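Long-range contacts in endoglucanase E-5 (Thermobifida fusca, PDB 2CKS), which hydrolyses internal beta-1,4-glucosidic linkages in cellulose, lichenin and cereal beta-D-glucans, here represented by its family 5 catalytic domain: residues I36-H41 against I66-Y71; I59-M64 against T263-S268. All coordinates share one frame; numbering follows the deposited sequence. Where two conformers were deposited one is given.

Overall arrangement
Both contacts lie in the family 5 catalytic domain, about 13 Å apart centre to centre. Contact 2 is buried inside its eight-stranded parallel barrel, between strands 59-65 and 262-265; contact 1 is a surface contact between helix 36-39, which follows the first strand, and the loop after strand 59-65. Along the chain the segments alternate: 36-41, 59-64, 66-71, 263-268. Strand 59-65 thus supplies one side of contact 2 and leads directly into the loop of contact 1. The contacts also touch, Y71 CD1 packing 3.6 Å from M64 CE. Together they run from the barrel interior, beside the probably catalytic glutamates E139 and E231, to the loops bordering the active-site end.

Contact 1 of 2, residues I36-H41 against I66-Y71; sequences IQWFDH and IQEDGY
The carboxamide of Q37 and the indole of W38 both meet the turn around E68, the amide nitrogen lying against the ring. Q37 CG sits between its own backbone N and carbonyl carbon (chi1 84°), and the chain bends again at chi2; NE2 comes to lie 3.1 Å from the plane of the W38 ring, over its centre. From there Q37 NE2 donates to the carbonyl E68 O at 2.9 Å, a moderately bent bond with an N-H...O angle of 140°. Further back along the same side chain, Q37 CB rests 3.4 Å from D69 O.

W38 comes to the turn with the benzene part of its indole. Its CH2 meets E68 OE1 at 3.5 Å, the oxygen standing at the ring edge and in its plane, while W38 CZ2 packs 3.9 Å from E68 CB. The carboxylate and ring planes are 60° apart. Residues Q67 to G70 form a type I' beta turn, closed by G70 N donating to Q67 O at 3.0 Å, so the E68 carbonyl that receives Q37 belongs to the middle of the turn. D69 OD1 binds a zinc ion, and Y65 also meets the W38 ring.

The hydrogen bond and the indole face together probably limit rotation of the Q37 amide, so that a polar tie from Q37 and the packing of W38 on E68 hold the turn to helix 36-39.

Contact 2 of 2, residues I59-M64 against T263-S268; sequences IIRLSM and TKWNYS
Strands 59-64 and 263-265 run in broadly the same direction, their N-to-C axes 47° apart and 7.6 Å at closest approach, with no hydrogen bond between them. They are the second and eighth strands of the (beta/alpha)8, or TIM, barrel, separated by the first strand, 29-32, so they meet through side chains in the barrel interior.

T263 faces I59 and R61. Its methyl CG2 touches I59 CG2 at 3.7 Å, and its hydroxyl OG1 lies 3.7 Å from R61 CD while bonding to T230 O on the seventh strand. The T263 and R61 side chains cross at about a right angle. An alanine in place of T263 would probably leave T230 O without this hydroxyl partner and open a gap beside I59 CG2 and R61 CD.

R61 reaches across the interior with CG anti to the backbone N (chi1 174°) and an extended chain to NE. Its NH1 approaches W265 CZ3 at 3.9 Å, the guanidinium and indole planes 71° apart. The guanidinium is gripped by E135 through NE, N138 through NH2, and E231 and S32 through NH1. E231 is probably the catalytic nucleophile, as in related enzymes, and R61 probably helps to position it and shape the local electrostatics.

W265 is followed by a cis peptide bond, and CB of N266 lies over one face of its indole, offset toward the rim. At the edge of that ring, in its plane, S63 OG stands 3.7 Å from W265 CZ3, while hydrogen-bonding to D99 and S32.

Contact 1 of 2, residues I36-H41 against I66-Y71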
loop_
_atom_site.group_PDB
_atom_site.type_symbol
_atom_site.label_atom_id
_atom_site.label_comp_id
_atom_site.label_asym_id
_atom_site.label_seq_id
_atom_site.Cartn_x
_atom_site.Cartn_y
_atom_site.Cartn_z
ATOM N N ILE A 36 12.601 -1.775 1.094
ATOM C CA ILE A 36 13.516 -2.659 0.369
ATOM C C ILE A 36 15.005 -2.349 0.630
ATOM O O ILE A 36 15.871 -3.180 0.362
ATOM C CB ILE A 36 13.185 -2.719 -1.154
ATOM C CG1 ILE A 36 13.482 -1.401 -1.859
ATOM C CG2 ILE A 36 11.726 -3.153 -1.359
ATOM C CD1 ILE A 36 13.461 -1.511 -3.387
ATOM N N GLN A 37 15.306 -1.178 1.189
ATOM C CA GLN A 37 16.681 -0.852 1.583
ATOM C C GLN A 37 17.151 -1.615 2.826
ATOM O O GLN A 37 18.353 -1.677 3.104
ATOM C CB GLN A 37 16.826 0.661 1.808
ATOM C CG GLN A 37 16.411 1.180 3.179
ATOM C CD GLN A 37 14.934 1.537 3.290
ATOM O OE1 GLN A 37 14.096 1.028 2.539
ATOM N NE2 GLN A 37 14.612 2.418 4.238
ATOM N N TRP A 38 16.202 -2.159 3.584
ATOM C CA TRP A 38 16.506 -2.913 4.797
ATOM C C TRP A 38 16.153 -4.396 4.695
ATOM O O TRP A 38 16.824 -5.233 5.301
ATOM C CB TRP A 38 15.746 -2.334 5.983
ATOM C CG TRP A 38 16.097 -0.943 6.357
ATOM C CD1 TRP A 38 17.342 -0.394 6.429
ATOM C CD2 TRP A 38 15.185 0.077 6.753
ATOM N NE1 TRP A 38 17.258 0.917 6.834
ATOM C CE2 TRP A 38 15.940 1.226 7.050
ATOM C CE3 TRP A 38 13.793 0.136 6.896
ATOM C CZ2 TRP A 38 15.355 2.418 7.467
ATOM C CZ3 TRP A 38 13.212 1.326 7.304
ATOM C CH2 TRP A 38 13.995 2.447 7.585
ATOM N N PHE A 39 15.098 -4.729 3.948
ATOM C CA PHE A 39 14.545 -6.086 3.961
ATOM C C PHE A 39 14.392 -6.653 2.563
ATOM O O PHE A 39 13.467 -7.405 2.277
ATOM C CB PHE A 39 13.222 -6.126 4.734
ATOM C CG PHE A 39 13.380 -5.754 6.170
ATOM C CD1 PHE A 39 13.833 -6.680 7.096
ATOM C CD2 PHE A 39 13.131 -4.453 6.589
ATOM C CE1 PHE A 39 14.021 -6.308 8.421
ATOM C CE2 PHE A 39 13.317 -4.091 7.908
ATOM C CZ PHE A 39 13.760 -5.023 8.816
ATOM N N ASP A 40 15.322 -6.286 1.698
ATOM C CA ASP A 40 15.366 -6.814 0.354
ATOM C C ASP A 40 15.577 -8.316 0.373
ATOM O O ASP A 40 15.053 -9.024 -0.483
ATOM C CB ASP A 40 16.517 -6.175 -0.402
ATOM C CG ASP A 40 16.381 -6.327 -1.871
ATOM O OD1 ASP A 40 17.409 -6.619 -2.525
ATOM O OD2 ASP A 40 15.287 -6.174 -2.450
ATOM N N HIS A 41 16.352 -8.795 1.350
ATOM C CA HIS A 41 16.647 -10.229 1.488
ATOM C C HIS A 41 15.421 -11.096 1.850
ATOM O O HIS A 41 15.484 -12.331 1.756
ATOM C CB HIS A 41 17.835 -10.455 2.463
ATOM C CG HIS A 41 17.586 -9.978 3.863
ATOM N ND1 HIS A 41 17.382 -8.650 4.177
ATOM C CD2 HIS A 41 17.519 -10.655 5.034
ATOM C CE1 HIS A 41 17.171 -8.535 5.478
ATOM N NE2 HIS A 41 17.253 -9.736 6.021
ATOM N N ILE A 66 12.635 6.662 0.383
ATOM C CA ILE A 66 13.434 7.583 -0.420
ATOM C C ILE A 66 14.621 8.073 0.407
ATOM O O ILE A 66 15.764 7.967 -0.021
ATOM C CB ILE A 66 12.557 8.760 -0.921
ATOM C CG1 ILE A 66 11.194 8.258 -1.436
ATOM C CG2 ILE A 66 13.316 9.556 -1.986
ATOM C CD1 ILE A 66 11.262 7.228 -2.518
ATOM N N GLN A 67 14.323 8.584 1.593
ATOM C CA GLN A 67 15.326 8.853 2.609
ATOM C C GLN A 67 15.563 7.561 3.407
ATOM O O GLN A 67 15.214 6.481 2.938
ATOM C CB GLN A 67 14.882 10.034 3.474
ATOM C CG GLN A 67 15.077 11.381 2.774
ATOM C CD GLN A 67 14.125 11.619 1.607
ATOM O OE1 GLN A 67 12.907 11.512 1.760
ATOM N NE2 GLN A 67 14.680 11.954 0.447
ATOM N N GLU A 68 16.200 7.654 4.574
ATOM C CA GLU A 68 16.453 6.491 5.435
ATOM C C GLU A 68 17.189 5.377 4.679
ATOM O O GLU A 68 16.846 4.199 4.776
ATOM C CB GLU A 68 15.148 6.013 6.088
ATOM C CG GLU A 68 14.440 7.136 6.843
ATOM C CD GLU A 68 13.190 6.702 7.580
ATOM O OE1 GLU A 68 13.273 5.781 8.431
ATOM O OE2 GLU A 68 12.120 7.291 7.313
ATOM N N ASP A 69 18.215 5.785 3.933
ATOM C CA ASP A 69 19.096 4.888 3.175
ATOM C C ASP A 69 18.428 4.245 1.961
ATOM O O ASP A 69 18.924 3.252 1.424
ATOM C CB ASP A 69 19.710 3.818 4.090
ATOM C CG ASP A 69 20.569 4.423 5.185
ATOM O OD1 ASP A 69 20.410 4.018 6.355
ATOM O OD2 ASP A 69 21.422 5.305 4.959
ATOM N N GLY A 70 17.337 4.854 1.508
ATOM C CA GLY A 70 16.572 4.351 0.391
ATOM C C GLY A 70 16.994 4.934 -0.945
ATOM O O GLY A 70 18.172 5.141 -1.209
ATOM N N TYR A 71 16.004 5.194 -1.796
ATOM C CA TYR A 71 16.203 5.565 -3.188
ATOM C C TYR A 71 17.278 6.622 -3.418
ATOM O O TYR A 71 18.085 6.472 -4.333
ATOM C CB TYR A 71 14.859 6.019 -3.769
ATOM C CG TYR A 71 14.887 6.555 -5.183
ATOM C CD1 TYR A 71 14.599 5.741 -6.269
ATOM C CD2 TYR A 71 15.182 7.891 -5.427
ATOM C CE1 TYR A 71 14.614 6.251 -7.580
ATOM C CE2 TYR A 71 15.201 8.401 -6.718
ATOM C CZ TYR A 71 14.909 7.590 -7.779
ATOM O OH TYR A 71 14.936 8.127 -9.054
#

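Contact 2 of 2, residues I59-M64 against T263-S268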
loop_
_atom_site.group_PDB
_atom_site.type_symbol
_atom_site.label_atom_id
_atom_site.label_comp_id
_atom_site.label_asym_id
_atom_site.label_seq_id
_atom_site.Cartn_x
_atom_site.Cartn_y
_atom_site.Cartn_z
ATOM N N ILE A 59 -2.480 -9.041 -3.919
ATOM C CA ILE A 59 -1.742 -7.818 -4.187
ATOM C C ILE A 59 -0.546 -7.719 -3.240
ATOM O O ILE A 59 -0.592 -8.199 -2.096
ATOM C CB ILE A 59 -2.728 -6.622 -4.033
ATOM C CG1 ILE A 59 -2.107 -5.285 -4.431
ATOM C CG2 ILE A 59 -3.285 -6.536 -2.629
ATOM C CD1 ILE A 59 -3.167 -4.227 -4.737
ATOM N N ILE A 60 0.525 -7.121 -3.742
ATOM C CA ILE A 60 1.721 -6.832 -2.961
ATOM C C ILE A 60 2.048 -5.360 -3.156
ATOM O O ILE A 60 2.031 -4.847 -4.277
ATOM C CB ILE A 60 2.920 -7.731 -3.373
ATOM C CG1 ILE A 60 4.127 -7.469 -2.456
ATOM C CG2 ILE A 60 3.309 -7.539 -4.823
ATOM C CD1 ILE A 60 5.234 -8.461 -2.593
ATOM N N ARG A 61 2.333 -4.686 -2.058
ATOM C CA ARG A 61 2.802 -3.318 -2.100
ATOM C C ARG A 61 4.313 -3.322 -1.920
ATOM O O ARG A 61 4.833 -3.869 -0.941
ATOM C CB ARG A 61 2.118 -2.530 -1.004
ATOM C CG ARG A 61 2.599 -1.114 -0.802
ATOM C CD ARG A 61 1.890 -0.576 0.375
ATOM N NE ARG A 61 2.007 0.835 0.673
ATOM C CZ ARG A 61 2.475 1.320 1.821
ATOM N NH1 ARG A 61 3.015 0.545 2.754
ATOM N NH2 ARG A 61 2.425 2.613 2.025
ATOM N N LEU A 62 5.010 -2.731 -2.887
ATOM C CA LEU A 62 6.462 -2.639 -2.875
ATOM C C LEU A 62 6.885 -1.297 -2.287
ATOM O O LEU A 62 6.774 -0.260 -2.941
ATOM C CB LEU A 62 6.993 -2.796 -4.301
ATOM C CG LEU A 62 6.551 -4.065 -5.032
ATOM C CD1 LEU A 62 6.996 -4.017 -6.489
ATOM C CD2 LEU A 62 7.082 -5.308 -4.352
ATOM N N SER A 63 7.353 -1.312 -1.044
ATOM C CA SER A 63 7.608 -0.093 -0.301
ATOM C C SER A 63 9.054 0.325 -0.474
ATOM O O SER A 63 9.965 -0.345 0.002
ATOM C CB SER A 63 7.271 -0.278 1.178
ATOM O OG SER A 63 5.873 -0.483 1.340
ATOM N N MET A 64 9.247 1.425 -1.178
ATOM C CA MET A 64 10.572 1.973 -1.420
ATOM C C MET A 64 10.717 3.310 -0.705
ATOM O O MET A 64 10.199 4.330 -1.157
ATOM C CB MET A 64 10.798 2.164 -2.917
ATOM C CG MET A 64 12.204 2.666 -3.280
ATOM S SD MET A 64 12.407 2.885 -5.043
ATOM C CE MET A 64 11.456 4.398 -5.283
ATOM N N THR A 263 -3.365 -3.808 2.277
ATOM C CA THR A 263 -2.079 -4.489 2.349
ATOM C C THR A 263 -1.506 -4.277 3.741
ATOM O O THR A 263 -1.245 -3.138 4.135
ATOM C CB THR A 263 -1.088 -3.966 1.259
ATOM O OG1 THR A 263 -1.141 -2.534 1.156
ATOM C CG2 THR A 263 -1.469 -4.474 -0.108
ATOM N N LYS A 264 -1.297 -5.365 4.480
ATOM C CA LYS A 264 -0.835 -5.272 5.855
ATOM C C LYS A 264 0.671 -5.024 5.920
ATOM O O LYS A 264 1.443 -5.575 5.137
ATOM C CB LYS A 264 -1.173 -6.544 6.640
ATOM C CG LYS A 264 -0.669 -6.516 8.079
ATOM C CD LYS A 264 -1.148 -7.675 8.905
ATOM C CE LYS A 264 -0.821 -7.449 10.363
ATOM N NZ LYS A 264 0.636 -7.223 10.589
ATOM N N TRP A 265 1.067 -4.200 6.882
ATOM C CA TRP A 265 2.465 -3.957 7.205
ATOM C C TRP A 265 2.871 -5.021 8.224
ATOM O O TRP A 265 2.276 -5.070 9.299
ATOM C CB TRP A 265 2.549 -2.574 7.844
ATOM C CG TRP A 265 3.909 -2.005 8.060
ATOM C CD1 TRP A 265 4.520 -1.807 9.258
ATOM C CD2 TRP A 265 4.803 -1.476 7.064
ATOM N NE1 TRP A 265 5.753 -1.233 9.072
ATOM C CE2 TRP A 265 5.949 -1.014 7.738
ATOM C CE3 TRP A 265 4.759 -1.366 5.669
ATOM C CZ2 TRP A 265 7.030 -0.443 7.070
ATOM C CZ3 TRP A 265 5.836 -0.806 5.006
ATOM C CH2 TRP A 265 6.955 -0.347 5.713
ATOM N N ASN A 266 3.834 -5.899 7.943
ATOM C CA ASN A 266 4.595 -5.986 6.696
ATOM C C ASN A 266 5.143 -7.416 6.507
ATOM O O ASN A 266 5.165 -8.207 7.459
ATOM C CB ASN A 266 5.746 -4.981 6.717
ATOM C CG ASN A 266 6.721 -5.233 7.854
ATOM O OD1 ASN A 266 7.572 -6.119 7.765
ATOM N ND2 ASN A 266 6.582 -4.474 8.945
ATOM N N TYR A 267 5.590 -7.713 5.283
ATOM C CA TYR A 267 6.117 -9.016 4.873
ATOM C C TYR A 267 7.646 -9.024 5.001
ATOM O O TYR A 267 8.383 -8.865 4.011
ATOM C CB TYR A 267 5.700 -9.290 3.420
ATOM C CG TYR A 267 5.686 -10.744 3.020
ATOM C CD1 TYR A 267 4.756 -11.634 3.567
ATOM C CD2 TYR A 267 6.588 -11.233 2.083
ATOM C CE1 TYR A 267 4.725 -12.966 3.183
ATOM C CE2 TYR A 267 6.568 -12.576 1.701
ATOM C CZ TYR A 267 5.637 -13.433 2.255
ATOM O OH TYR A 267 5.633 -14.759 1.883
ATOM N N SER A 268 8.114 -9.135 6.236
ATOM C CA SER A 268 9.546 -9.165 6.554
ATOM C C SER A 268 9.744 -9.911 7.861
ATOM O O SER A 268 8.780 -10.263 8.535
ATOM C CB SER A 268 10.120 -7.754 6.687
ATOM O OG SER A 268 9.929 -7.233 7.990
#